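Local structure of taurine:2-oxoglutarate aminotransferase (Bifidobacterium kashiwanohense PV20-2, 6JIX) at residues 385-399 / 408-420. The protein probably transfers the amino group of taurine to 2-oxoglutarate, using pyridoxal 5'-phosphate as its cofactor. Sequence-based numbering, arbitrary orientation.
With GLU (glutamic acid), chain N.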
ATOM      1  N   MET A 385      -6.139  33.784  -3.361  1.00 35.18           N
ATOM      2  CA  MET A 385      -7.429  33.472  -3.959  1.00 34.62           C
ATOM      3  C   MET A 385      -8.152  32.383  -3.181  1.00 36.21           C
ATOM      4  O   MET A 385      -9.386  32.276  -3.244  1.00 32.93           O
ATOM      5  CB  MET A 385      -7.241  33.053  -5.413  1.00 34.68           C
ATOM      6  CG  MET A 385      -8.521  32.629  -6.092  1.00 36.05           C
ATOM      7  SD  MET A 385      -9.534  34.044  -6.562  1.00 37.34           S
ATOM      8  CE  MET A 385      -8.637  34.716  -7.973  1.00 32.67           C
ATOM      9  N   ALA A 386      -7.405  31.551  -2.479  1.00 36.73           N
ATOM     10  CA  ALA A 386      -7.986  30.574  -1.561  1.00 38.10           C
ATOM     11  C   ALA A 386      -7.015  30.424  -0.396  1.00 41.34           C
ATOM     12  O   ALA A 386      -6.001  29.715  -0.512  1.00 43.21           O
ATOM     13  CB  ALA A 386      -8.251  29.235  -2.245  1.00 26.56           C
ATOM     14  N   PRO A 387      -7.278  31.085   0.737  1.00 43.00           N
ATOM     15  CA  PRO A 387      -6.384  30.953   1.899  1.00 40.74           C
ATOM     16  C   PRO A 387      -6.464  29.546   2.468  1.00 36.80           C
ATOM     17  O   PRO A 387      -7.383  28.783   2.162  1.00 36.98           O
ATOM     18  CB  PRO A 387      -6.895  32.002   2.899  1.00 34.33           C
ATOM     19  CG  PRO A 387      -8.264  32.407   2.412  1.00 32.87           C
ATOM     20  CD  PRO A 387      -8.558  31.725   1.089  1.00 40.13           C
ATOM     21  N   TYR A 388      -5.494  29.213   3.325  1.00 39.30           N
ATOM     22  CA  TYR A 388      -5.336  27.832   3.777  1.00 35.75           C
ATOM     23  C   TYR A 388      -6.660  27.236   4.238  1.00 33.14           C
ATOM     24  O   TYR A 388      -7.363  27.808   5.077  1.00 36.01           O
ATOM     25  CB  TYR A 388      -4.299  27.730   4.907  1.00 32.14           C
ATOM     26  CG  TYR A 388      -4.046  26.273   5.278  1.00 38.02           C
ATOM     27  CD1 TYR A 388      -3.345  25.428   4.416  1.00 32.34           C
ATOM     28  CD2 TYR A 388      -4.567  25.724   6.451  1.00 32.26           C
ATOM     29  CE1 TYR A 388      -3.136  24.097   4.728  1.00 31.90           C
ATOM     30  CE2 TYR A 388      -4.365  24.389   6.768  1.00 32.36           C
ATOM     31  CZ  TYR A 388      -3.648  23.577   5.898  1.00 33.72           C
ATOM     32  OH  TYR A 388      -3.441  22.243   6.199  1.00 32.61           O
ATOM     33  N   HIS A 389      -6.998  26.076   3.671  1.00 30.75           N
ATOM     34  CA  HIS A 389      -8.135  25.269   4.125  1.00 36.43           C
ATOM     35  C   HIS A 389      -9.462  26.032   4.078  1.00 33.48           C
ATOM     36  O   HIS A 389     -10.320  25.870   4.947  1.00 43.26           O
ATOM     37  CB  HIS A 389      -7.894  24.716   5.531  1.00 34.30           C
ATOM     38  CG  HIS A 389      -8.750  23.531   5.853  1.00 35.27           C
ATOM     39  ND1 HIS A 389      -8.893  23.035   7.132  1.00 34.48           N
ATOM     40  CD2 HIS A 389      -9.511  22.741   5.056  1.00 32.67           C
ATOM     41  CE1 HIS A 389      -9.704  21.991   7.109  1.00 30.65           C
ATOM     42  NE2 HIS A 389     -10.099  21.796   5.864  1.00 33.58           N
ATOM     43  N   THR A 390      -9.637  26.869   3.069  1.00 35.92           N
ATOM     44  CA  THR A 390     -10.888  27.605   2.936  1.00 39.44           C
ATOM     45  C   THR A 390     -12.034  26.673   2.539  1.00 40.06           C
ATOM     46  O   THR A 390     -11.851  25.764   1.716  1.00 42.96           O
ATOM     47  CB  THR A 390     -10.752  28.734   1.912  1.00 36.72           C
ATOM     48  OG1 THR A 390     -11.812  29.673   2.122  1.00 40.77           O
ATOM     49  CG2 THR A 390     -10.816  28.193   0.490  1.00 35.78           C
ATOM     50  N   PRO A 391     -13.228  26.879   3.086  1.00 44.78           N
ATOM     51  CA  PRO A 391     -14.419  26.237   2.522  1.00 45.58           C
ATOM     52  C   PRO A 391     -14.881  26.959   1.264  1.00 45.81           C
ATOM     53  O   PRO A 391     -14.769  28.185   1.131  1.00 48.27           O
ATOM     54  CB  PRO A 391     -15.453  26.364   3.648  1.00 42.67           C
ATOM     55  CG  PRO A 391     -15.052  27.604   4.370  1.00 30.90           C
ATOM     56  CD  PRO A 391     -13.547  27.701   4.269  1.00 36.03           C
ATOM     57  N   ASN A 392     -15.400  26.177   0.321  1.00 43.50           N
ATOM     58  CA  ASN A 392     -15.857  26.736  -0.952  1.00 46.55           C
ATOM     59  C   ASN A 392     -14.717  27.458  -1.673  1.00 40.57           C
ATOM     60  O   ASN A 392     -14.818  28.636  -2.030  1.00 41.09           O
ATOM     61  CB  ASN A 392     -17.051  27.662  -0.733  1.00 43.52           C
ATOM     62  CG  ASN A 392     -18.040  27.087   0.254  1.00 50.06           C
ATOM     63  OD1 ASN A 392     -18.557  25.985   0.059  1.00 53.51           O
ATOM     64  ND2 ASN A 392     -18.285  27.812   1.336  1.00 49.18           N
ATOM     65  N   SER A 393     -13.603  26.748  -1.836  1.00 36.94           N
ATOM     66  CA  SER A 393     -12.515  27.235  -2.670  1.00 40.50           C
ATOM     67  C   SER A 393     -12.986  27.404  -4.114  1.00 37.88           C
ATOM     68  O   SER A 393     -13.617  26.508  -4.680  1.00 35.45           O
ATOM     69  CB  SER A 393     -11.344  26.260  -2.604  1.00 36.57           C
ATOM     70  OG  SER A 393     -10.473  26.432  -3.703  1.00 34.29           O
ATOM     71  N   VAL A 394     -12.674  28.558  -4.714  1.00 35.22           N
ATOM     72  CA  VAL A 394     -12.969  28.779  -6.129  1.00 34.95           C
ATOM     73  C   VAL A 394     -11.962  28.121  -7.051  1.00 39.42           C
ATOM     74  O   VAL A 394     -12.130  28.177  -8.274  1.00 38.65           O
ATOM     75  CB  VAL A 394     -12.979  30.270  -6.515  1.00 34.33           C
ATOM     76  CG1 VAL A 394     -14.074  30.995  -5.790  1.00 41.93           C
ATOM     77  CG2 VAL A 394     -11.618  30.900  -6.226  1.00 31.78           C
ATOM     78  N   MET A 395     -10.902  27.526  -6.515  1.00 38.89           N
ATOM     79  CA  MET A 395      -9.879  26.973  -7.392  1.00 37.91           C
ATOM     80  C   MET A 395     -10.407  25.860  -8.294  1.00 35.98           C
ATOM     81  O   MET A 395      -9.964  25.788  -9.452  1.00 32.47           O
ATOM     82  CB  MET A 395      -8.682  26.519  -6.544  1.00 32.86           C
ATOM     83  CG  MET A 395      -8.093  27.654  -5.710  1.00 27.88           C
ATOM     84  SD  MET A 395      -7.183  28.907  -6.660  1.00 37.53           S
ATOM     85  CE  MET A 395      -6.224  27.885  -7.763  1.00 35.67           C
ATOM     86  N   PRO A 396     -11.339  24.998  -7.869  1.00 38.28           N
ATOM     87  CA  PRO A 396     -11.863  23.998  -8.818  1.00 39.58           C
ATOM     88  C   PRO A 396     -12.524  24.622 -10.040  1.00 38.64           C
ATOM     89  O   PRO A 396     -12.427  24.069 -11.142  1.00 43.61           O
ATOM     90  CB  PRO A 396     -12.848  23.187  -7.961  1.00 31.47           C
ATOM     91  CG  PRO A 396     -12.321  23.313  -6.579  1.00 30.46           C
ATOM     92  CD  PRO A 396     -11.743  24.701  -6.481  1.00 34.55           C
ATOM     93  N   GLN A 397     -13.207  25.754  -9.872  1.00 37.79           N
ATOM     94  CA  GLN A 397     -13.724  26.515 -11.007  1.00 38.25           C
ATOM     95  C   GLN A 397     -12.639  26.768 -12.050  1.00 37.17           C
ATOM     96  O   GLN A 397     -12.846  26.551 -13.250  1.00 39.22           O
ATOM     97  CB  GLN A 397     -14.264  27.846 -10.494  1.00 38.69           C
ATOM     98  CG  GLN A 397     -15.580  28.300 -11.036  1.00 41.19           C
ATOM     99  CD  GLN A 397     -16.060  29.543 -10.310  1.00 56.38           C
ATOM    100  OE1 GLN A 397     -16.114  29.576  -9.074  1.00 56.21           O
ATOM    101  NE2 GLN A 397     -16.357  30.596 -11.073  1.00 54.64           N
ATOM    102  N   ILE A 398     -11.475  27.256 -11.600  1.00 36.86           N
ATOM    103  CA  ILE A 398     -10.343  27.517 -12.491  1.00 37.07           C
ATOM    104  C   ILE A 398      -9.836  26.223 -13.112  1.00 35.95           C
ATOM    105  O   ILE A 398      -9.519  26.165 -14.309  1.00 35.48           O
ATOM    106  CB  ILE A 398      -9.213  28.214 -11.718  1.00 34.43           C
ATOM    107  CG1 ILE A 398      -9.733  29.423 -10.945  1.00 34.16           C
ATOM    108  CG2 ILE A 398      -8.066  28.550 -12.657  1.00 31.48           C
ATOM    109  CD1 ILE A 398      -8.677  30.055 -10.075  1.00 37.28           C
ATOM    110  N   MET A 399      -9.727  25.173 -12.296  1.00 34.93           N
ATOM    111  CA  MET A 399      -9.281  23.878 -12.790  1.00 34.59           C
ATOM    112  C   MET A 399     -10.231  23.349 -13.854  1.00 35.91           C
ATOM    113  O   MET A 399      -9.796  22.663 -14.785  1.00 30.00           O
ATOM    114  CB  MET A 399      -9.161  22.899 -11.621  1.00 31.34           C
ATOM    115  CG  MET A 399      -7.736  22.453 -11.274  1.00 27.52           C
ATOM    116  SD  MET A 399      -6.481  23.743 -11.235  1.00 37.01           S
ATOM    117  CE  MET A 399      -6.546  24.237  -9.504  1.00 34.99           C
ATOM    118  N   SER A 408      -5.528  19.493 -18.702  1.00 32.53           N
ATOM    119  CA  SER A 408      -5.905  18.747 -17.505  1.00 32.08           C
ATOM    120  C   SER A 408      -4.816  18.877 -16.446  1.00 27.72           C
ATOM    121  O   SER A 408      -3.682  18.435 -16.657  1.00 25.12           O
ATOM    122  CB  SER A 408      -6.150  17.272 -17.836  1.00 29.22           C
ATOM    123  OG  SER A 408      -5.828  16.441 -16.728  1.00 30.96           O
ATOM    124  N   THR A 409      -5.173  19.447 -15.297  1.00 30.04           N
ATOM    125  CA  THR A 409      -4.246  19.568 -14.183  1.00 29.00           C
ATOM    126  C   THR A 409      -5.049  19.610 -12.889  1.00 30.64           C
ATOM    127  O   THR A 409      -6.270  19.404 -12.882  1.00 34.32           O
ATOM    128  CB  THR A 409      -3.339  20.795 -14.372  1.00 29.14           C
ATOM    129  OG1 THR A 409      -2.225  20.722 -13.477  1.00 30.75           O
ATOM    130  CG2 THR A 409      -4.105  22.104 -14.153  1.00 26.04           C
ATOM    131  N   PHE A 410      -4.351  19.854 -11.782  1.00 29.56           N
ATOM    132  CA  PHE A 410      -4.984  19.974 -10.478  1.00 32.24           C
ATOM    133  C   PHE A 410      -4.144  20.919  -9.644  1.00 32.81           C
ATOM    134  O   PHE A 410      -3.057  21.336 -10.045  1.00 30.44           O
ATOM    135  CB  PHE A 410      -5.138  18.609  -9.785  1.00 33.00           C
ATOM    136  CG  PHE A 410      -3.861  18.096  -9.153  1.00 35.22           C
ATOM    137  CD1 PHE A 410      -2.855  17.525  -9.935  1.00 32.85           C
ATOM    138  CD2 PHE A 410      -3.661  18.183  -7.777  1.00 33.62           C
ATOM    139  CE1 PHE A 410      -1.665  17.057  -9.355  1.00 32.38           C
ATOM    140  CE2 PHE A 410      -2.473  17.715  -7.190  1.00 30.44           C
ATOM    141  CZ  PHE A 410      -1.479  17.155  -7.976  1.00 27.95           C
ATOM    142  N   GLY A 411      -4.652  21.236  -8.459  1.00 39.00           N
ATOM    143  CA  GLY A 411      -3.905  22.042  -7.515  1.00 32.44           C
ATOM    144  C   GLY A 411      -4.415  21.761  -6.122  1.00 32.39           C
ATOM    145  O   GLY A 411      -5.400  21.046  -5.928  1.00 30.28           O
ATOM    146  N   ARG A 412      -3.690  22.289  -5.145  1.00 35.05           N
ATOM    147  CA  ARG A 412      -4.139  22.311  -3.762  1.00 28.08           C
ATOM    148  C   ARG A 412      -4.077  23.742  -3.267  1.00 29.06           C
ATOM    149  O   ARG A 412      -3.355  24.582  -3.814  1.00 32.50           O
ATOM    150  CB  ARG A 412      -3.303  21.382  -2.873  1.00 26.52           C
ATOM    151  CG  ARG A 412      -3.637  19.892  -3.104  1.00 29.37           C
ATOM    152  CD  ARG A 412      -3.161  19.013  -1.962  1.00 30.41           C
ATOM    153  NE  ARG A 412      -3.862  19.326  -0.723  1.00 28.59           N
ATOM    154  CZ  ARG A 412      -4.968  18.711  -0.325  1.00 29.58           C
ATOM    155  NH1 ARG A 412      -5.498  17.739  -1.062  1.00 25.86           N
ATOM    156  NH2 ARG A 412      -5.541  19.073   0.809  1.00 30.84           N
ATOM    157  N   GLU A 413      -4.888  24.043  -2.261  1.00 24.65           N
ATOM    158  CA  GLU A 413      -4.856  25.362  -1.624  1.00 29.53           C
ATOM    159  C   GLU A 413      -5.073  26.432  -2.690  1.00 32.28           C
ATOM    160  O   GLU A 413      -6.145  26.444  -3.325  1.00 30.98           O
ATOM    161  CB  GLU A 413      -3.548  25.487  -0.835  1.00 28.27           C
ATOM    162  CG  GLU A 413      -3.481  24.652   0.436  1.00 29.78           C
ATOM    163  CD  GLU A 413      -4.852  24.351   1.027  1.00 34.33           C
ATOM    164  OE1 GLU A 413      -5.678  25.289   1.193  1.00 35.58           O
ATOM    165  OE2 GLU A 413      -5.099  23.165   1.333  1.00 31.95           O
ATOM    166  N   THR A 414      -4.130  27.349  -2.904  1.00 25.47           N
ATOM    167  CA  THR A 414      -4.292  28.508  -3.770  1.00 30.22           C
ATOM    168  C   THR A 414      -3.445  28.375  -5.032  1.00 33.08           C
ATOM    169  O   THR A 414      -3.119  29.386  -5.665  1.00 30.07           O
ATOM    170  CB  THR A 414      -3.941  29.803  -3.005  1.00 34.00           C
ATOM    171  OG1 THR A 414      -4.620  30.932  -3.566  1.00 33.18           O
ATOM    172  CG2 THR A 414      -2.446  30.111  -3.029  1.00 28.96           C
ATOM    173  N   ASN A 415      -3.086  27.140  -5.412  1.00 35.80           N
ATOM    174  CA  ASN A 415      -2.121  26.900  -6.477  1.00 29.18           C
ATOM    175  C   ASN A 415      -2.717  26.141  -7.644  1.00 25.53           C
ATOM    176  O   ASN A 415      -3.658  25.356  -7.498  1.00 29.22           O
ATOM    177  CB  ASN A 415      -0.912  26.127  -5.974  1.00 20.98           C
ATOM    178  CG  ASN A 415      -0.339  26.743  -4.742  1.00 26.61           C
ATOM    179  OD1 ASN A 415      -0.613  26.295  -3.616  1.00 26.92           O
ATOM    180  ND2 ASN A 415       0.419  27.818  -4.926  1.00 28.25           N
ATOM    181  N   ILE A 416      -2.132  26.400  -8.807  1.00 29.08           N
ATOM    182  CA  ILE A 416      -2.281  25.571  -9.990  1.00 29.44           C
ATOM    183  C   ILE A 416      -0.939  24.905 -10.235  1.00 29.70           C
ATOM    184  O   ILE A 416       0.097  25.580 -10.297  1.00 29.89           O
ATOM    185  CB  ILE A 416      -2.732  26.384 -11.215  1.00 27.04           C
ATOM    186  CG1 ILE A 416      -3.936  27.261 -10.852  1.00 29.65           C
ATOM    187  CG2 ILE A 416      -3.120  25.442 -12.317  1.00 28.32           C
ATOM    188  CD1 ILE A 416      -4.470  28.095 -11.980  1.00 22.39           C
ATOM    189  N   ASN A 417      -0.951  23.584 -10.339  1.00 30.68           N
ATOM    190  CA  ASN A 417       0.255  22.867 -10.711  1.00 32.71           C
ATOM    191  C   ASN A 417       0.394  22.833 -12.221  1.00 32.46           C
ATOM    192  O   ASN A 417      -0.597  22.786 -12.957  1.00 34.50           O
ATOM    193  CB  ASN A 417       0.234  21.431 -10.184  1.00 30.96           C
ATOM    194  CG  ASN A 417       0.139  21.369  -8.676  1.00 33.80           C
ATOM    195  OD1 ASN A 417       0.753  22.179  -7.979  1.00 28.10           O
ATOM    196  ND2 ASN A 417      -0.626  20.403  -8.159  1.00 33.54           N
ATOM    197  N   ILE A 418       1.640  22.846 -12.679  1.00 26.13           N
ATOM    198  CA  ILE A 418       1.958  22.503 -14.051  1.00 26.03           C
ATOM    199  C   ILE A 418       3.116  21.518 -13.965  1.00 28.65           C
ATOM    200  O   ILE A 418       4.258  21.904 -13.697  1.00 27.82           O
ATOM    201  CB  ILE A 418       2.292  23.720 -14.913  1.00 27.83           C
ATOM    202  CG1 ILE A 418       1.100  24.682 -14.931  1.00 28.66           C
ATOM    203  CG2 ILE A 418       2.596  23.270 -16.329  1.00 29.76           C
ATOM    204  CD1 ILE A 418       1.201  25.843 -13.908  1.00 26.73           C
ATOM    205  N   CYS A 419       2.812  20.232 -14.145  1.00 27.49           N
ATOM    206  CA  CYS A 419       3.785  19.149 -14.031  1.00 25.23           C
ATOM    207  C   CYS A 419       3.536  18.178 -15.175  1.00 32.18           C
ATOM    208  O   CYS A 419       3.085  17.043 -14.965  1.00 31.92           O
ATOM    209  CB  CYS A 419       3.661  18.449 -12.678  1.00 26.59           C
ATOM    210  SG  CYS A 419       3.715  19.542 -11.255  1.00 26.72           S
ATOM    211  N   PRO A 420       3.835  18.593 -16.407  1.00 29.43           N
ATOM    212  CA  PRO A 420       3.553  17.748 -17.577  1.00 22.68           C
ATOM    213  C   PRO A 420       4.509  16.574 -17.655  1.00 24.10           C
ATOM    214  O   PRO A 420       5.581  16.581 -17.033  1.00 26.51           O
ATOM    215  CB  PRO A 420       3.758  18.707 -18.759  1.00 29.85           C
ATOM    216  CG  PRO A 420       4.761  19.713 -18.239  1.00 30.04           C
ATOM    217  CD  PRO A 420       4.427  19.892 -16.781  1.00 29.21           C
TER
HETATM  218  N   GLU N 501      -7.084  16.382 -12.493  0.80 37.18           N
HETATM  219  CA  GLU N 501      -5.813  15.680 -12.517  0.80 34.58           C
HETATM  220  C   GLU N 501      -5.750  14.664 -13.660  0.80 36.32           C
HETATM  221  O   GLU N 501      -5.139  14.937 -14.757  0.80 35.48           O
HETATM  222  CB  GLU N 501      -5.674  14.943 -11.194  0.80 27.26           C
HETATM  223  CG  GLU N 501      -6.978  14.244 -10.865  0.80 28.14           C
HETATM  224  CD  GLU N 501      -6.943  13.633  -9.473  0.80 32.87           C
HETATM  225  OE1 GLU N 501      -6.524  14.391  -8.563  0.80 42.62           O
HETATM  226  OE2 GLU N 501      -7.307  12.426  -9.233  0.80 29.41           O
HETATM  227  OXT GLU N 501      -6.307  13.553 -13.482  0.80 27.69           O
HETATM  228  O   HOH W   1      -7.337  20.917 -15.602  1.00 28.94           O
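E413 and H389 illustrate how one carboxylate can tie two turns together. The backbone N of H389, inside the type II turn P387–T390, donates to E413 OE1 over 2.9 Å; the bond is nearly straight at 168° but comes from above the carboxylate plane. E413 reaches it through a bend at chi2, while its CD lies 3.9 Å from Y388 CD1, ring and carboxylate planes 39° apart. OE2 is taken by W157, whose indole also stacks on H389, so both oxygens are held. With an alanine in place of E413, the H389 amide and the W157 indole N-H would probably lose their acceptor, and the turn carrying Y388 would be freer to move. Next along, T414 turns OG1 anti to its own amide nitrogen (chi1 -154°), where it accepts from A386 N at 3.1 Å and bonds to the carbonyl of I375.

Beyond these links the packing is mostly apolar. M395, bent at chi2 and chi3, brings CE within 3.9 Å of I416 CG1. I398 CG2 meets I416 CD1 at 3.7 Å, I398 and I416 crossing nearly at right angles. M399 runs past I416 in the opposite direction, its SD 3.9 Å from I416 CG2. Helix 395-404 thus packs on edge strand 415-418 of the three-stranded antiparallel sheet, a helix-on-sheet layer in this class-III aminotransferase, beside the glutamate pocket.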